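Local coordinates for protein GH127 beta-L-arabinofuranoside (Geobacillus stearothermophilus, PDB 4QK0) that probably hydrolyses terminal beta-L-arabinofuranosides, as a glycoside hydrolase of family GH127 with a mainly helical catalytic domain, at residues A[80-92]-A[412-426]. Residues are numbered along the deposited sequence; the frame is centred on the assembly and turned at random.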
loop_
_atom_site.group_PDB
_atom_site.type_symbol
_atom_site.label_atom_id
_atom_site.label_comp_id
_atom_site.label_asym_id
_atom_site.label_seq_id
_atom_site.Cartn_x
_atom_site.Cartn_y
_atom_site.Cartn_z
ATOM N N ALA A 80 -7.900 -31.858 11.887
ATOM C CA ALA A 80 -9.302 -31.924 11.543
ATOM C C ALA A 80 -9.496 -31.741 10.082
ATOM O O ALA A 80 -10.239 -32.480 9.441
ATOM C CB ALA A 80 -10.089 -30.877 12.309
ATOM N N LYS A 81 -8.828 -30.755 9.510
ATOM C CA LYS A 81 -9.043 -30.458 8.091
ATOM C C LYS A 81 -8.514 -31.549 7.226
ATOM O O LYS A 81 -9.084 -31.821 6.146
ATOM C CB LYS A 81 -8.409 -29.123 7.682
ATOM C CG LYS A 81 -9.100 -27.905 8.292
ATOM C CD LYS A 81 -8.204 -26.667 8.155
ATOM C CE LYS A 81 -8.866 -25.436 8.718
ATOM N NZ LYS A 81 -7.855 -24.361 8.835
ATOM N N TRP A 82 -7.409 -32.172 7.657
ATOM C CA TRP A 82 -6.855 -33.283 6.879
ATOM C C TRP A 82 -7.866 -34.467 6.923
ATOM O O TRP A 82 -8.209 -35.043 5.871
ATOM C CB TRP A 82 -5.455 -33.676 7.399
ATOM C CG TRP A 82 -4.778 -34.794 6.678
ATOM C CD1 TRP A 82 -3.940 -34.690 5.602
ATOM C CD2 TRP A 82 -4.898 -36.193 6.948
ATOM N NE1 TRP A 82 -3.547 -35.939 5.192
ATOM C CE2 TRP A 82 -4.100 -36.871 6.015
ATOM C CE3 TRP A 82 -5.574 -36.936 7.907
ATOM C CZ2 TRP A 82 -3.982 -38.259 6.000
ATOM C CZ3 TRP A 82 -5.428 -38.320 7.906
ATOM C CH2 TRP A 82 -4.643 -38.958 6.959
ATOM N N LEU A 83 -8.399 -34.772 8.113
ATOM C CA LEU A 83 -9.431 -35.847 8.220
ATOM C C LEU A 83 -10.668 -35.570 7.362
ATOM O O LEU A 83 -11.190 -36.459 6.701
ATOM C CB LEU A 83 -9.858 -36.050 9.653
ATOM C CG LEU A 83 -8.794 -36.721 10.551
ATOM C CD1 LEU A 83 -9.184 -36.599 12.003
ATOM C CD2 LEU A 83 -8.613 -38.171 10.180
ATOM N N GLU A 84 -11.094 -34.318 7.326
ATOM C CA GLU A 84 -12.265 -33.959 6.566
ATOM C C GLU A 84 -12.045 -34.177 5.103
ATOM O O GLU A 84 -12.901 -34.746 4.393
ATOM C CB GLU A 84 -12.710 -32.520 6.844
ATOM C CG GLU A 84 -14.075 -32.227 6.200
ATOM C CD GLU A 84 -14.503 -30.758 6.222
ATOM O OE1 GLU A 84 -13.934 -29.987 7.004
ATOM O OE2 GLU A 84 -15.439 -30.393 5.466
ATOM N N ALA A 85 -10.910 -33.741 4.604
ATOM C CA ALA A 85 -10.608 -34.011 3.192
ATOM C C ALA A 85 -10.512 -35.512 2.883
ATOM O O ALA A 85 -10.929 -35.970 1.817
ATOM C CB ALA A 85 -9.315 -33.345 2.797
ATOM N N VAL A 86 -9.892 -36.252 3.785
ATOM C CA VAL A 86 -9.715 -37.699 3.596
ATOM C C VAL A 86 -11.081 -38.375 3.496
ATOM O O VAL A 86 -11.301 -39.161 2.601
ATOM C CB VAL A 86 -8.865 -38.286 4.749
ATOM C CG1 VAL A 86 -9.079 -39.774 4.889
ATOM C CG2 VAL A 86 -7.388 -37.996 4.530
ATOM N N ALA A 87 -11.996 -37.987 4.382
ATOM C CA ALA A 87 -13.411 -38.401 4.289
ATOM C C ALA A 87 -13.989 -38.241 2.927
ATOM O O ALA A 87 -14.571 -39.193 2.364
ATOM C CB ALA A 87 -14.247 -37.626 5.283
ATOM N N TYR A 88 -13.804 -37.059 2.325
ATOM C CA TYR A 88 -14.362 -36.833 0.990
ATOM C C TYR A 88 -13.653 -37.667 -0.039
ATOM O O TYR A 88 -14.271 -38.096 -1.032
ATOM C CB TYR A 88 -14.320 -35.355 0.581
ATOM C CG TYR A 88 -15.052 -34.428 1.534
ATOM C CD1 TYR A 88 -16.309 -34.743 2.016
ATOM C CD2 TYR A 88 -14.489 -33.229 1.929
ATOM C CE1 TYR A 88 -16.994 -33.884 2.873
ATOM C CE2 TYR A 88 -15.149 -32.372 2.800
ATOM C CZ TYR A 88 -16.406 -32.700 3.263
ATOM O OH TYR A 88 -17.045 -31.861 4.135
ATOM N N LEU A 89 -12.352 -37.876 0.149
ATOM C CA LEU A 89 -11.623 -38.709 -0.807
ATOM C C LEU A 89 -12.156 -40.145 -0.805
ATOM O O LEU A 89 -12.293 -40.777 -1.869
ATOM C CB LEU A 89 -10.136 -38.705 -0.509
ATOM C CG LEU A 89 -9.481 -37.385 -0.946
ATOM C CD1 LEU A 89 -8.031 -37.389 -0.492
ATOM C CD2 LEU A 89 -9.525 -37.167 -2.423
ATOM N N LEU A 90 -12.438 -40.648 0.390
ATOM C CA LEU A 90 -12.973 -41.990 0.550
ATOM C C LEU A 90 -14.362 -42.186 -0.016
ATOM O O LEU A 90 -14.704 -43.311 -0.314
ATOM C CB LEU A 90 -12.973 -42.398 2.018
ATOM C CG LEU A 90 -11.595 -42.501 2.674
ATOM C CD1 LEU A 90 -11.708 -42.779 4.157
ATOM C CD2 LEU A 90 -10.729 -43.574 2.022
ATOM N N GLU A 91 -15.171 -41.134 -0.146
ATOM C CA GLU A 91 -16.463 -41.231 -0.842
ATOM C C GLU A 91 -16.298 -41.551 -2.308
ATOM O O GLU A 91 -17.211 -42.096 -2.903
ATOM C CB GLU A 91 -17.244 -39.916 -0.796
ATOM C CG GLU A 91 -17.903 -39.580 0.524
ATOM C CD GLU A 91 -18.832 -38.369 0.455
ATOM O OE1 GLU A 91 -18.581 -37.454 -0.364
ATOM O OE2 GLU A 91 -19.825 -38.320 1.230
ATOM N N THR A 92 -15.195 -41.143 -2.927
ATOM C CA THR A 92 -15.042 -41.312 -4.373
ATOM C C THR A 92 -14.014 -42.387 -4.737
ATOM O O THR A 92 -13.749 -42.604 -5.896
ATOM C CB THR A 92 -14.655 -39.982 -5.085
ATOM O OG1 THR A 92 -13.342 -39.556 -4.683
ATOM C CG2 THR A 92 -15.670 -38.886 -4.789
ATOM N N CYS A 412 -2.717 -23.533 5.991
ATOM C CA CYS A 412 -4.122 -23.822 5.764
ATOM C C CYS A 412 -4.446 -23.864 4.269
ATOM O O CYS A 412 -5.292 -24.631 3.837
ATOM C CB CYS A 412 -5.000 -22.788 6.478
ATOM S SG CYS A 412 -4.711 -21.069 5.988
ATOM N N CYS A 413 -3.772 -23.052 3.475
ATOM C CA CYS A 413 -3.993 -23.068 2.039
ATOM C C CYS A 413 -4.167 -24.513 1.523
ATOM O O CYS A 413 -5.105 -24.772 0.764
ATOM C CB CYS A 413 -2.842 -22.383 1.325
ATOM S SG CYS A 413 -1.759 -21.522 2.482
ATOM N N PRO A 414 -3.279 -25.462 1.949
ATOM C CA PRO A 414 -3.393 -26.851 1.450
ATOM C C PRO A 414 -4.577 -27.724 1.982
ATOM O O PRO A 414 -5.434 -28.088 1.176
ATOM C CB PRO A 414 -2.016 -27.473 1.771
ATOM C CG PRO A 414 -1.143 -26.361 2.238
ATOM C CD PRO A 414 -2.052 -25.291 2.756
ATOM N N PRO A 415 -4.630 -28.077 3.312
ATOM C CA PRO A 415 -5.738 -28.977 3.723
ATOM C C PRO A 415 -7.102 -28.298 3.564
ATOM O O PRO A 415 -8.155 -29.002 3.469
ATOM C CB PRO A 415 -5.439 -29.282 5.208
ATOM C CG PRO A 415 -4.640 -28.119 5.695
ATOM C CD PRO A 415 -3.884 -27.577 4.492
ATOM N N ASN A 416 -7.057 -26.950 3.521
ATOM C CA ASN A 416 -8.210 -26.176 3.179
ATOM C C ASN A 416 -8.580 -26.376 1.726
ATOM O O ASN A 416 -9.718 -26.770 1.481
ATOM C CB ASN A 416 -8.109 -24.722 3.610
ATOM C CG ASN A 416 -9.148 -24.349 4.686
ATOM O OD1 ASN A 416 -8.788 -24.191 5.848
ATOM N ND2 ASN A 416 -10.436 -24.227 4.304
ATOM N N LEU A 417 -7.706 -26.148 0.746
ATOM C CA LEU A 417 -8.125 -26.398 -0.652
ATOM C C LEU A 417 -8.478 -27.842 -0.908
ATOM O O LEU A 417 -9.389 -28.128 -1.635
ATOM C CB LEU A 417 -7.086 -26.041 -1.672
ATOM C CG LEU A 417 -7.242 -24.712 -2.397
ATOM C CD1 LEU A 417 -5.998 -24.526 -3.259
ATOM C CD2 LEU A 417 -8.492 -24.613 -3.263
ATOM N N ALA A 418 -7.739 -28.739 -0.317
ATOM C CA ALA A 418 -8.032 -30.160 -0.449
ATOM C C ALA A 418 -9.477 -30.485 -0.071
ATOM O O ALA A 418 -10.117 -31.248 -0.778
ATOM C CB ALA A 418 -7.107 -30.973 0.427
ATOM N N ARG A 419 -9.967 -29.970 1.065
ATOM C CA ARG A 419 -11.314 -30.358 1.505
ATOM C C ARG A 419 -12.365 -29.832 0.572
ATOM O O ARG A 419 -13.333 -30.537 0.318
ATOM C CB ARG A 419 -11.607 -30.006 2.949
ATOM C CG ARG A 419 -11.713 -28.540 3.277
ATOM C CD ARG A 419 -11.977 -28.392 4.768
ATOM N NE ARG A 419 -12.120 -27.001 5.141
ATOM C CZ ARG A 419 -13.014 -26.522 5.992
ATOM N NH1 ARG A 419 -13.913 -27.316 6.579
ATOM N NH2 ARG A 419 -13.024 -25.215 6.249
ATOM N N LEU A 420 -12.154 -28.662 -0.020
ATOM C CA LEU A 420 -13.094 -28.189 -1.026
ATOM C C LEU A 420 -13.071 -28.992 -2.339
ATOM O O LEU A 420 -14.128 -29.429 -2.882
ATOM C CB LEU A 420 -12.842 -26.723 -1.346
ATOM C CG LEU A 420 -13.710 -26.158 -2.467
ATOM C CD1 LEU A 420 -15.177 -26.234 -2.074
ATOM C CD2 LEU A 420 -13.357 -24.716 -2.740
ATOM N N ILE A 421 -11.875 -29.173 -2.892
ATOM C CA ILE A 421 -11.736 -29.833 -4.177
ATOM C C ILE A 421 -12.275 -31.235 -4.055
ATOM O O ILE A 421 -12.957 -31.730 -4.954
ATOM C CB ILE A 421 -10.247 -29.859 -4.610
ATOM C CG1 ILE A 421 -9.833 -28.474 -5.145
ATOM C CG2 ILE A 421 -10.006 -30.886 -5.692
ATOM C CD1 ILE A 421 -8.353 -28.330 -5.368
ATOM N N ALA A 422 -11.934 -31.903 -2.955
ATOM C CA ALA A 422 -12.332 -33.310 -2.776
ATOM C C ALA A 422 -13.849 -33.462 -2.654
ATOM O O ALA A 422 -14.386 -34.518 -2.960
ATOM C CB ALA A 422 -11.647 -33.934 -1.567
ATOM N N SER A 423 -14.527 -32.400 -2.229
ATOM C CA SER A 423 -15.962 -32.441 -2.069
ATOM C C SER A 423 -16.687 -31.722 -3.185
ATOM O O SER A 423 -17.839 -31.371 -3.023
ATOM C CB SER A 423 -16.348 -31.836 -0.698
ATOM O OG SER A 423 -15.972 -30.480 -0.611
ATOM N N ILE A 424 -16.008 -31.445 -4.288
ATOM C CA ILE A 424 -16.612 -30.656 -5.330
ATOM C C ILE A 424 -17.950 -31.260 -5.773
ATOM O O ILE A 424 -18.882 -30.530 -6.152
ATOM C CB ILE A 424 -15.649 -30.461 -6.531
ATOM C CG1 ILE A 424 -16.251 -29.581 -7.616
ATOM C CG2 ILE A 424 -15.298 -31.749 -7.192
ATOM C CD1 ILE A 424 -16.350 -28.142 -7.192
ATOM N N GLY A 425 -18.047 -32.575 -5.735
ATOM C CA GLY A 425 -19.254 -33.270 -6.140
ATOM C C GLY A 425 -20.490 -32.859 -5.385
ATOM O O GLY A 425 -21.578 -32.863 -5.940
ATOM N N HIS A 426 -20.312 -32.418 -4.150
ATOM C CA HIS A 426 -21.416 -31.992 -3.303
ATOM C C HIS A 426 -21.994 -30.645 -3.728
ATOM O O HIS A 426 -23.014 -30.263 -3.216
ATOM C CB HIS A 426 -20.976 -31.765 -1.877
ATOM C CG HIS A 426 -20.450 -32.964 -1.175
ATOM N ND1 HIS A 426 -19.933 -34.037 -1.859
ATOM C CD2 HIS A 426 -20.277 -33.237 0.144
ATOM C CE1 HIS A 426 -19.506 -34.940 -1.000
ATOM N NE2 HIS A 426 -19.704 -34.479 0.220
HETATM O O HOH W 1 -13.236 -36.832 -3.548
#
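Tyr88 lays one face of its ring over Ser423 CB, which stands 3.6 Å from the ring centroid in a CH-pi contact, while the opposite face lies against Glu84 O of its own helix. A chi1 of -58° sets CG anti to the carbonyl carbon and carries the ring across to helix 413-422, where Tyr88 CD2 comes 3.3 Å from Arg419 O. The Tyr88 hydroxyl donates to the anti lone pair of Glu84 OE2, OH to OE2 2.6 Å. The other carboxylate oxygen, Glu84 OE1, takes the cross-helix bond from Arg419 NH1 at 2.7 Å, a salt bridge in which the carboxylate and guanidinium planes stand 82° apart. The bond is somewhat bent and meets OE1 on the syn side, out of the carboxylate plane. A phenylalanine in place of Tyr88 would probably keep the packing on Ser423 but leave Glu84 OE2 without its hydroxyl donor and the carboxylate freer to turn.

Beside this polar row, small residues let the helices approach to 8.2 Å between axes, nearly parallel at 25°. Ala85 CB rests 3.8 Å from Arg419 CA and also touches Ala418, while Ala422 CB fits between Tyr88 CB and Leu89 CD2. Lys81 CB meets Pro415 CB at 3.9 Å. Near both C-terminal ends one water bridges the helices, donating to Tyr88 O and Ala422 O and accepting from Thr92 OG1.

The contact illustrates how helices over 300 residues apart in sequence pack side by side in a catalytic domain of the six-hairpin clan, consistent with an (alpha/alpha)6 barrel: helix 22-42 backs Ala85 and Ala418 with Ile35 and Val30, and helices 140-158 and 334-350 flank Arg419. Although buried, Glu84 is likely to stay ionised, because the guanidinium of Arg419 and the hydroxyl of Tyr88 would stabilise its charge.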